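Local coordinates for protein cytochrome c' (Thermochromatium tepidum, PDB 3VRC) that binds a covalently attached heme c and probably serves in electron transfer in a purple photosynthetic bacterium, at residues 16-19 / 20-24; 47-50 / 51-54; 2-5 / 6-9; 25-28 / 29-33. All blocks are in the same frame, centred on the assembly; numbering follows the deposited sequence. Where two conformers were deposited one is given.

Contact 1: 16-19 / 20-24. With HEC (heme c), chain L.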
loop_
_atom_site.group_PDB
_atom_site.type_symbol
_atom_site.label_atom_id
_atom_site.label_comp_id
_atom_site.label_asym_id
_atom_site.label_seq_id
_atom_site.Cartn_x
_atom_site.Cartn_y
_atom_site.Cartn_z
ATOM N N TYR B 16 -5.796 -2.787 2.164
ATOM C CA TYR B 16 -5.776 -4.002 2.980
ATOM C C TYR B 16 -5.051 -5.132 2.293
ATOM O O TYR B 16 -4.281 -5.859 2.917
ATOM C CB TYR B 16 -7.236 -4.433 3.326
ATOM C CG TYR B 16 -7.974 -3.479 4.164
ATOM C CD1 TYR B 16 -7.473 -3.019 5.393
ATOM C CD2 TYR B 16 -9.241 -3.027 3.760
ATOM C CE1 TYR B 16 -8.173 -2.095 6.170
ATOM C CE2 TYR B 16 -9.937 -2.107 4.530
ATOM C CZ TYR B 16 -9.403 -1.613 5.701
ATOM O OH TYR B 16 -10.087 -0.646 6.421
ATOM N N ALA B 17 -5.278 -5.347 0.985
ATOM C CA ALA B 17 -4.633 -6.430 0.267
ATOM C C ALA B 17 -3.117 -6.234 0.288
ATOM O O ALA B 17 -2.368 -7.190 0.442
ATOM C CB ALA B 17 -5.109 -6.455 -1.156
ATOM N N PHE B 18 -2.660 -4.977 0.130
ATOM C CA PHE B 18 -1.241 -4.781 0.069
ATOM C C PHE B 18 -0.602 -4.943 1.437
ATOM O O PHE B 18 0.517 -5.477 1.550
ATOM C CB PHE B 18 -0.925 -3.397 -0.582
ATOM C CG PHE B 18 0.400 -3.429 -1.270
ATOM C CD1 PHE B 18 0.557 -4.092 -2.470
ATOM C CD2 PHE B 18 1.543 -2.826 -0.724
ATOM C CE1 PHE B 18 1.764 -4.165 -3.140
ATOM C CE2 PHE B 18 2.749 -2.898 -1.379
ATOM C CZ PHE B 18 2.874 -3.573 -2.575
ATOM N N MET B 19 -1.306 -4.522 2.493
ATOM C CA MET B 19 -0.823 -4.824 3.872
ATOM C C MET B 19 -0.728 -6.313 4.048
ATOM O O MET B 19 0.261 -6.774 4.641
ATOM C CB MET B 19 -1.719 -4.239 4.925
ATOM C CG MET B 19 -1.568 -2.748 5.111
ATOM S SD MET B 19 -2.232 -2.142 6.698
ATOM C CE MET B 19 -3.989 -2.424 6.452
ATOM N N ALA B 20 -1.745 -7.055 3.659
ATOM C CA ALA B 20 -1.735 -8.486 3.882
ATOM C C ALA B 20 -0.562 -9.184 3.217
ATOM O O ALA B 20 0.057 -10.048 3.801
ATOM C CB ALA B 20 -3.049 -9.083 3.436
ATOM N N TRP B 21 -0.226 -8.741 1.991
ATOM C CA TRP B 21 0.918 -9.356 1.305
ATOM C C TRP B 21 2.196 -9.123 2.122
ATOM O O TRP B 21 3.001 -10.055 2.294
ATOM C CB TRP B 21 1.051 -8.707 -0.073
ATOM C CG TRP B 21 2.235 -9.228 -0.820
ATOM C CD1 TRP B 21 2.595 -10.507 -1.038
ATOM C CD2 TRP B 21 3.265 -8.444 -1.450
ATOM N NE1 TRP B 21 3.784 -10.598 -1.724
ATOM C CE2 TRP B 21 4.201 -9.348 -2.003
ATOM C CE3 TRP B 21 3.470 -7.065 -1.609
ATOM C CZ2 TRP B 21 5.337 -8.904 -2.696
ATOM C CZ3 TRP B 21 4.609 -6.626 -2.269
ATOM C CH2 TRP B 21 5.515 -7.547 -2.803
ATOM N N ASN B 22 2.369 -7.922 2.605
ATOM C CA ASN B 22 3.576 -7.608 3.395
ATOM C C ASN B 22 3.581 -8.304 4.763
ATOM O O ASN B 22 4.635 -8.773 5.196
ATOM C CB ASN B 22 3.740 -6.104 3.443
ATOM C CG ASN B 22 4.278 -5.612 2.099
ATOM O OD1 ASN B 22 5.474 -5.759 1.836
ATOM N ND2 ASN B 22 3.405 -5.133 1.218
ATOM N N MET B 23 2.425 -8.425 5.419
ATOM C CA MET B 23 2.341 -9.232 6.636
ATOM C C MET B 23 2.791 -10.642 6.364
ATOM O O MET B 23 3.524 -11.216 7.191
ATOM C CB MET B 23 0.925 -9.225 7.196
ATOM C CG MET B 23 0.477 -7.892 7.755
ATOM S SD MET B 23 1.240 -7.439 9.315
ATOM C CE MET B 23 0.360 -8.502 10.451
ATOM N N GLY B 24 2.385 -11.237 5.238
ATOM C CA GLY B 24 2.767 -12.587 4.935
ATOM C C GLY B 24 4.252 -12.732 4.784
ATOM O O GLY B 24 4.825 -13.769 5.178
HETATM FE FE HEC L . -8.738 -5.553 7.033
HETATM C CHA HEC L . -10.771 -6.267 4.330
HETATM C CHB HEC L . -6.242 -7.502 5.702
HETATM C CHC HEC L . -6.564 -4.403 9.389
HETATM C CHD HEC L . -11.222 -3.617 8.330
HETATM N NA HEC L . -8.563 -6.749 5.347
HETATM C C1A HEC L . -9.489 -6.905 4.365
HETATM C C2A HEC L . -9.054 -7.880 3.431
HETATM C C3A HEC L . -7.744 -8.274 3.820
HETATM C C4A HEC L . -7.487 -7.479 4.995
HETATM C CMA HEC L . -6.800 -9.193 3.148
HETATM C CAA HEC L . -9.873 -8.446 2.315
HETATM C CBA HEC L . -9.305 -8.307 0.985
HETATM C CGA HEC L . -9.178 -6.847 0.725
HETATM O O1A HEC L . -8.102 -6.495 0.123
HETATM O O2A HEC L . -10.053 -6.010 0.980
HETATM N NB HEC L . -6.753 -5.856 7.424
HETATM C C1B HEC L . -5.920 -6.687 6.812
HETATM C C2B HEC L . -4.637 -6.788 7.471
HETATM C C3B HEC L . -4.738 -5.856 8.506
HETATM C C4B HEC L . -6.066 -5.290 8.450
HETATM C CMB HEC L . -3.492 -7.629 7.102
HETATM C CAB HEC L . -3.744 -5.492 9.595
HETATM C CBB HEC L . -2.324 -5.365 9.205
HETATM N NC HEC L . -8.868 -4.235 8.586
HETATM C C1C HEC L . -7.881 -3.903 9.477
HETATM C C2C HEC L . -8.367 -3.024 10.538
HETATM C C3C HEC L . -9.716 -2.801 10.190
HETATM C C4C HEC L . -9.979 -3.584 8.996
HETATM C CMC HEC L . -7.534 -2.574 11.678
HETATM C CAC HEC L . -10.761 -1.995 10.920
HETATM C CBC HEC L . -10.248 -0.954 11.871
HETATM N ND HEC L . -10.620 -5.088 6.496
HETATM C C1D HEC L . -11.494 -4.266 7.124
HETATM C C2D HEC L . -12.734 -4.113 6.425
HETATM C C3D HEC L . -12.598 -4.801 5.247
HETATM C C4D HEC L . -11.242 -5.371 5.305
HETATM C CMD HEC L . -13.940 -3.335 6.906
HETATM C CAD HEC L . -13.531 -4.914 4.080
HETATM C CBD HEC L . -13.248 -3.774 3.064
HETATM C CGD HEC L . -14.254 -3.751 1.926
HETATM O O1D HEC L . -14.495 -4.851 1.349
HETATM O O2D HEC L . -14.806 -2.672 1.658
#
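Phe-18 and Asn-22 are joined twice, one helical turn apart. Phe-18 O accepts the backbone N-H of Asn-22 and also the side-chain amide, with Asn-22 ND2 at 2.9 Å. The two donors reach this oxygen from opposite faces of the carbonyl plane. The hydrogen bond from Asn-22 ND2 is fairly straight, with an N-H...O angle of 157°, and the oxygen lies close to the amide plane. With CG beside its own backbone N (chi1 -76°), the amide folds back along the helix.

The aromatic contact is oblique. Phe-18 and Trp-21 lie side by side and point the same way, their planes 58° apart. Phe-18 CZ comes 3.5 Å from Trp-21 CZ3, at the edge of the indole, while Trp-21 CE3 sits over a face of the phenyl ring.

Tyr-16 lays one ring face on the heme, with HEC ND over its centre. Its CD1 is 3.3 Å from the heme iron. The ring covers the face away from the axial ligand His-125, consistent with the five-coordinate heme usual in cytochromes c', whose sixth position is crowded by a side chain. Its OH is hydrogen-bonded to Tyr-58. Ala-20 CB touches the heme methyl CMA at 3.8 Å.

Met-19 and Asn-22 pack on helix 36-50, and Met-23 on helix 107-128. Phe-18 meets Ser-52 of the second subunit, and Trp-21 meets Thr-11 of that subunit.

Contact 2: 47-50 / 51-54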
loop_
_atom_site.group_PDB
_atom_site.type_symbol
_atom_site.label_atom_id
_atom_site.label_comp_id
_atom_site.label_asym_id
_atom_site.label_seq_id
_atom_site.Cartn_x
_atom_site.Cartn_y
_atom_site.Cartn_z
ATOM N N ALA B 47 3.170 -0.116 8.362
ATOM C CA ALA B 47 3.114 1.119 9.094
ATOM C C ALA B 47 2.548 2.250 8.261
ATOM O O ALA B 47 1.698 3.051 8.735
ATOM C CB ALA B 47 4.478 1.479 9.622
ATOM N N ALA B 48 3.018 2.389 7.039
ATOM C CA ALA B 48 2.587 3.512 6.208
ATOM C C ALA B 48 1.075 3.378 5.889
ATOM O O ALA B 48 0.330 4.376 6.010
ATOM C CB ALA B 48 3.405 3.624 4.935
ATOM N N ILE B 49 0.658 2.224 5.440
ATOM C CA ILE B 49 -0.755 2.067 5.069
ATOM C C ILE B 49 -1.661 2.206 6.287
ATOM O O ILE B 49 -2.706 2.875 6.216
ATOM C CB ILE B 49 -0.990 0.778 4.331
ATOM C CG1 ILE B 49 -0.208 0.782 2.988
ATOM C CG2 ILE B 49 -2.508 0.543 4.119
ATOM C CD1 ILE B 49 -0.374 -0.466 2.173
ATOM N N ALA B 50 -1.246 1.673 7.441
ATOM C CA ALA B 50 -2.075 1.779 8.644
ATOM C C ALA B 50 -2.206 3.190 9.111
ATOM O O ALA B 50 -3.150 3.489 9.854
ATOM C CB ALA B 50 -1.494 0.896 9.732
ATOM N N ASN B 51 -1.289 4.110 8.755
ATOM C CA ASN B 51 -1.294 5.439 9.151
ATOM C C ASN B 51 -1.627 6.427 8.016
ATOM O O ASN B 51 -1.369 7.603 8.111
ATOM C CB ASN B 51 0.030 5.822 9.832
ATOM C CG ASN B 51 0.119 5.106 11.178
ATOM O OD1 ASN B 51 -0.548 5.525 12.137
ATOM N ND2 ASN B 51 0.859 4.038 11.277
ATOM N N SER B 52 -2.303 5.948 6.976
ATOM C CA SER B 52 -2.554 6.721 5.771
ATOM C C SER B 52 -3.882 7.385 5.751
ATOM O O SER B 52 -4.152 8.049 4.754
ATOM C CB SER B 52 -2.398 5.802 4.522
ATOM O OG SER B 52 -3.392 4.822 4.444
ATOM N N GLY B 53 -4.705 7.232 6.792
ATOM C CA GLY B 53 -5.974 7.952 6.815
ATOM C C GLY B 53 -7.059 7.207 6.051
ATOM O O GLY B 53 -7.931 7.857 5.409
ATOM N N MET B 54 -7.115 5.884 6.131
ATOM C CA MET B 54 -8.114 5.070 5.434
ATOM C C MET B 54 -9.550 5.332 5.883
ATOM O O MET B 54 -10.478 4.954 5.183
ATOM C CB MET B 54 -7.766 3.610 5.585
ATOM C CG MET B 54 -6.504 3.253 4.776
ATOM S SD MET B 54 -6.021 1.546 4.937
ATOM C CE MET B 54 -7.463 0.729 4.254
HETATM O O HOH W 1 -5.185 4.090 7.502
#
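Asn-51 and Ser-52 carry the chain out of helix 36-50, and their backbone N-H groups turn back to it. Asn-51 is the first residue to leave helical angles. Its N bonds to Ala-48 O at 3.2 Å and only weakly to Ala-47 O. Ser-52 N bonds to Ile-49 O at 3.2 Å. The bonds to Ala-48 O and Ile-49 O are i to i+3 bonds, as in a 3-10 turn, and in both the N-H comes from above the carbonyl plane. Gly-53 then adopts a positive phi of 84°.

Side chains complete the ending. Asn-51 ND2 gives a hydrogen bond to Ala-47 O at 2.9 Å, with that oxygen close to the amide plane. ND2 also bonds to Gly-92 O on helix 81-103. Ser-52 OG donates to Ile-49 O at 2.7 Å. Its chi1 of 67° sets OG between the backbone N and the carbonyl carbon, facing the helix end. Water 1 donates to Ile-49 O at 3.0 Å and accepts from Met-54 N at 3.0 Å. Ile-49 O is therefore gripped by three donors.

In the conformer given, Met-54 bends at chi3, and its SD meets Ile-49 CG2 at 3.7 Å. The Met-54 side chain also packs against Tyr-16 beside the heme. Helix 36-50 thus ends in i to i+3 bonds, side-chain capping of the Ala-47 and Ile-49 carbonyls, and a positive-phi glycine.

Contact 3: 2-5 / 6-9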
loop_
_atom_site.group_PDB
_atom_site.type_symbol
_atom_site.label_atom_id
_atom_site.label_comp_id
_atom_site.label_asym_id
_atom_site.label_seq_id
_atom_site.Cartn_x
_atom_site.Cartn_y
_atom_site.Cartn_z
ATOM N N ASP B 2 -13.044 14.145 -6.014
ATOM C CA ASP B 2 -13.357 13.337 -4.805
ATOM C C ASP B 2 -13.661 11.923 -5.218
ATOM O O ASP B 2 -14.356 11.707 -6.216
ATOM C CB ASP B 2 -14.604 13.859 -4.074
ATOM C CG ASP B 2 -14.406 15.244 -3.467
ATOM O OD1 ASP B 2 -13.289 15.515 -2.953
ATOM O OD2 ASP B 2 -15.376 16.051 -3.476
ATOM N N LEU B 3 -13.204 10.938 -4.442
ATOM C CA LEU B 3 -13.479 9.564 -4.780
ATOM C C LEU B 3 -14.955 9.241 -4.660
ATOM O O LEU B 3 -15.567 9.503 -3.619
ATOM C CB LEU B 3 -12.664 8.648 -3.867
ATOM C CG LEU B 3 -11.245 8.320 -4.284
ATOM C CD1 LEU B 3 -10.323 9.522 -4.333
ATOM C CD2 LEU B 3 -10.734 7.308 -3.256
ATOM N N SER B 4 -15.505 8.584 -5.682
ATOM C CA SER B 4 -16.841 8.031 -5.651
ATOM C C SER B 4 -16.898 6.928 -4.624
ATOM O O SER B 4 -15.868 6.393 -4.218
ATOM C CB SER B 4 -17.226 7.464 -7.026
ATOM O OG SER B 4 -16.401 6.308 -7.262
ATOM N N PRO B 5 -18.089 6.527 -4.240
ATOM C CA PRO B 5 -18.196 5.389 -3.340
ATOM C C PRO B 5 -17.518 4.122 -3.885
ATOM O O PRO B 5 -16.821 3.429 -3.137
ATOM C CB PRO B 5 -19.728 5.266 -3.179
ATOM C CG PRO B 5 -20.229 6.679 -3.254
ATOM C CD PRO B 5 -19.411 7.214 -4.405
ATOM N N GLU B 6 -17.678 3.829 -5.161
ATOM C CA GLU B 6 -17.022 2.697 -5.762
ATOM C C GLU B 6 -15.495 2.791 -5.637
ATOM O O GLU B 6 -14.835 1.824 -5.276
ATOM C CB GLU B 6 -17.390 2.597 -7.244
ATOM C CG GLU B 6 -16.622 1.497 -7.982
ATOM C CD GLU B 6 -17.039 1.392 -9.426
ATOM O OE1 GLU B 6 -18.223 1.503 -9.728
ATOM O OE2 GLU B 6 -16.211 1.146 -10.300
ATOM N N GLU B 7 -14.961 3.972 -5.913
ATOM C CA GLU B 7 -13.519 4.162 -5.806
ATOM C C GLU B 7 -13.053 4.051 -4.346
ATOM O O GLU B 7 -11.940 3.569 -4.105
ATOM C CB GLU B 7 -13.130 5.517 -6.403
ATOM C CG GLU B 7 -13.315 5.526 -7.922
ATOM C CD GLU B 7 -13.192 6.918 -8.468
ATOM O OE1 GLU B 7 -13.706 7.903 -7.927
ATOM O OE2 GLU B 7 -12.465 7.058 -9.458
ATOM N N GLN B 8 -13.833 4.525 -3.390
ATOM C CA GLN B 8 -13.434 4.412 -1.984
ATOM C C GLN B 8 -13.357 2.937 -1.593
ATOM O O GLN B 8 -12.415 2.513 -0.921
ATOM C CB GLN B 8 -14.443 5.135 -1.086
ATOM C CG GLN B 8 -14.309 6.628 -1.164
ATOM C CD GLN B 8 -15.421 7.270 -0.353
ATOM O OE1 GLN B 8 -15.500 7.069 0.838
ATOM N NE2 GLN B 8 -16.344 7.950 -1.042
ATOM N N ILE B 9 -14.336 2.134 -2.009
ATOM C CA ILE B 9 -14.329 0.697 -1.701
ATOM C C ILE B 9 -13.100 0.064 -2.334
ATOM O O ILE B 9 -12.357 -0.690 -1.687
ATOM C CB ILE B 9 -15.615 0.019 -2.182
ATOM C CG1 ILE B 9 -16.831 0.524 -1.378
ATOM C CG2 ILE B 9 -15.502 -1.460 -2.072
ATOM C CD1 ILE B 9 -18.170 0.147 -2.031
#
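A capping box formed by Ser-4 and Glu-7 starts helix 5-31. Ser-4 is the N-cap. Its OG accepts from Glu-7 N at 3.1 Å. In return Ser-4 N donates to Glu-7 OE1 at 3.0 Å, and this bond is nearly straight at 167°. OE1 uses its anti lone pair, on the side away from the other carboxylate oxygen. Ser-4 OG also gives a weak bond to the same OE1. With a chi1 of 68° the serine OG turns to the Glu-7 N-H. Glu-7 has CG beside its own backbone N (chi1 -69°) and extends beyond CG, which carries the carboxylate back to the start of the helix. The negative charge there would probably interact well with the positive end of the helix dipole.

Gln-8 adds a third side-chain link. Its NE2 donates to Leu-3 O at 3.1 Å, from above the carbonyl plane, and its OE1 is held by Gly-59 N. Gln-8 thus ties the N-terminal segment to the loop after helix 36-50. The Leu-3 side chain crosses that of Glu-7 at a slant, and Leu-3 CB touches Gln-8 CG at 3.8 Å. Backbone bonds from Gln-8 N to Ser-4 O and from Ile-9 N to Pro-5 O begin the regular helix.

Leu-3 also packs on Trp-21 of the second subunit. Ile-9 touches the heme and Val-69. The reciprocal bonds of Ser-4 and Glu-7, with Pro-5 at the first helical position, are a classic N-terminal cap, here opening the first long helix of the four-helix bundle.

Contact 4: 25-28 / 29-33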
loop_
_atom_site.group_PDB
_atom_site.type_symbol
_atom_site.label_atom_id
_atom_site.label_comp_id
_atom_site.label_asym_id
_atom_site.label_seq_id
_atom_site.Cartn_x
_atom_site.Cartn_y
_atom_site.Cartn_z
ATOM N N LYS B 25 4.942 -11.724 4.232
ATOM C CA LYS B 25 6.400 -11.819 4.142
ATOM C C LYS B 25 7.005 -11.797 5.528
ATOM O O LYS B 25 8.010 -12.510 5.757
ATOM C CB LYS B 25 6.957 -10.624 3.300
ATOM C CG LYS B 25 6.577 -10.702 1.832
ATOM C CD LYS B 25 7.192 -9.735 0.860
ATOM C CE LYS B 25 6.479 -8.474 0.887
ATOM N NZ LYS B 25 7.163 -7.400 0.126
ATOM N N ILE B 26 6.505 -10.962 6.423
ATOM C CA ILE B 26 7.065 -10.944 7.784
ATOM C C ILE B 26 6.892 -12.314 8.451
ATOM O O ILE B 26 7.843 -12.846 9.033
ATOM C CB ILE B 26 6.461 -9.812 8.595
ATOM C CG1 ILE B 26 6.747 -8.469 7.939
ATOM C CG2 ILE B 26 7.012 -9.863 10.043
ATOM C CD1 ILE B 26 6.024 -7.278 8.571
ATOM N N LYS B 27 5.698 -12.905 8.333
ATOM C CA LYS B 27 5.454 -14.218 8.924
ATOM C C LYS B 27 6.456 -15.216 8.374
ATOM O O LYS B 27 7.071 -16.019 9.127
ATOM C CB LYS B 27 4.037 -14.648 8.601
ATOM C CG LYS B 27 3.666 -15.995 9.187
ATOM C CD LYS B 27 2.175 -16.278 9.069
ATOM C CE LYS B 27 1.691 -17.519 9.813
ATOM N NZ LYS B 27 2.001 -18.739 9.007
ATOM N N ALA B 28 6.689 -15.178 7.061
ATOM C CA ALA B 28 7.604 -16.127 6.447
ATOM C C ALA B 28 9.015 -16.010 6.936
ATOM O O ALA B 28 9.719 -16.998 7.135
ATOM C CB ALA B 28 7.563 -16.032 4.921
ATOM N N ASN B 29 9.465 -14.774 7.137
ATOM C CA ASN B 29 10.821 -14.518 7.664
ATOM C C ASN B 29 10.951 -14.975 9.095
ATOM O O ASN B 29 12.031 -15.422 9.506
ATOM C CB ASN B 29 11.138 -13.041 7.545
ATOM C CG ASN B 29 11.650 -12.684 6.159
ATOM O OD1 ASN B 29 12.836 -12.839 5.877
ATOM N ND2 ASN B 29 10.772 -12.225 5.268
ATOM N N LEU B 30 9.914 -14.780 9.916
ATOM C CA LEU B 30 9.962 -15.276 11.277
ATOM C C LEU B 30 9.987 -16.776 11.351
ATOM O O LEU B 30 10.703 -17.319 12.258
ATOM C CB LEU B 30 8.775 -14.692 12.069
ATOM C CG LEU B 30 8.819 -13.208 12.345
ATOM C CD1 LEU B 30 7.484 -12.723 12.857
ATOM C CD2 LEU B 30 9.993 -12.778 13.246
ATOM N N GLU B 31 9.257 -17.467 10.491
ATOM C CA GLU B 31 9.122 -18.912 10.550
ATOM C C GLU B 31 10.306 -19.617 9.947
ATOM O O GLU B 31 10.527 -20.736 10.256
ATOM C CB GLU B 31 7.808 -19.304 9.887
ATOM C CG GLU B 31 6.662 -18.828 10.782
ATOM C CD GLU B 31 5.244 -19.135 10.330
ATOM O OE1 GLU B 31 5.060 -19.529 9.154
ATOM O OE2 GLU B 31 4.319 -18.964 11.184
ATOM N N GLY B 32 11.058 -18.995 9.082
ATOM C CA GLY B 32 12.181 -19.579 8.396
ATOM C C GLY B 32 13.430 -18.767 8.615
ATOM O O GLY B 32 13.701 -18.282 9.693
ATOM N N GLU B 33 14.212 -18.588 7.551
ATOM C CA GLU B 33 15.397 -17.766 7.588
ATOM C C GLU B 33 14.962 -16.311 7.623
ATOM O O GLU B 33 14.102 -15.880 6.839
ATOM C CB GLU B 33 16.301 -17.986 6.371
ATOM C CG GLU B 33 17.644 -17.271 6.582
ATOM C CD GLU B 33 18.806 -17.803 5.733
ATOM O OE1 GLU B 33 18.652 -18.703 4.879
ATOM O OE2 GLU B 33 19.950 -17.336 5.932
HETATM O O HOH W 2 11.986 -17.327 5.961
#
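Lys-27 sets off with CG opposite its backbone N (chi1 -179°), and Glu-31 sets off with CG beside its own N (chi1 -70°). One helical turn apart, the two chains cross. A bend at chi4 of Lys-27 brings its ammonium group to the carboxylate. Lys-27 NZ forms a salt bridge with Glu-31 OE1 at 3.2 Å, on the syn side and somewhat out of the carboxylate plane. The bond from NZ to OE2 is weak.

On the buried side, Asn-29 ND2 donates to Lys-25 O at 2.8 Å. Asn-29 N reaches this oxygen too, from the opposite face of the carbonyl plane, at 3.0 Å. Ile-26 and Leu-30 lie side by side, CG2 to CD1 at 4.0 Å, and both pack on Phe-114 of helix 107-128.

The helix ends at Gly-32, the first residue to leave helical angles, whose N makes a weak bond to Ala-28 O. Water 2 donates to Ala-28 O at 2.6 Å and to Glu-33 O at 2.7 Å. Asn-29, whose OD1 takes the N-H of Asn-35 and whose ND2 also bonds to Gln-38, joins the last turn of helix 5-31 to the connection and to helix 36-50 of the bundle. The Lys-27 to Glu-31 i to i+4 salt bridge lies on the exposed face.

From the N terminus the chain meets contact 3, contact 1, contact 4 and then contact 2. They run in series; none nests in or crosses another. Each joins adjoining segments, so none closes a long loop. The first three share helix 5-31: contact 3 starts it, contact 1 lies on the middle, where Tyr-16 lies against the heme, and contact 4 ends it. Contacts 3 and 4 have centres about 35 Å apart, on opposite sides of the chain's centre. Contact 2 ends helix 36-50 and comes back against contact 1. Met-54 is one tie between them, and Ile-49, which packs on Met-19, is another. Contacts 1, 2 and 3 also touch the second subunit.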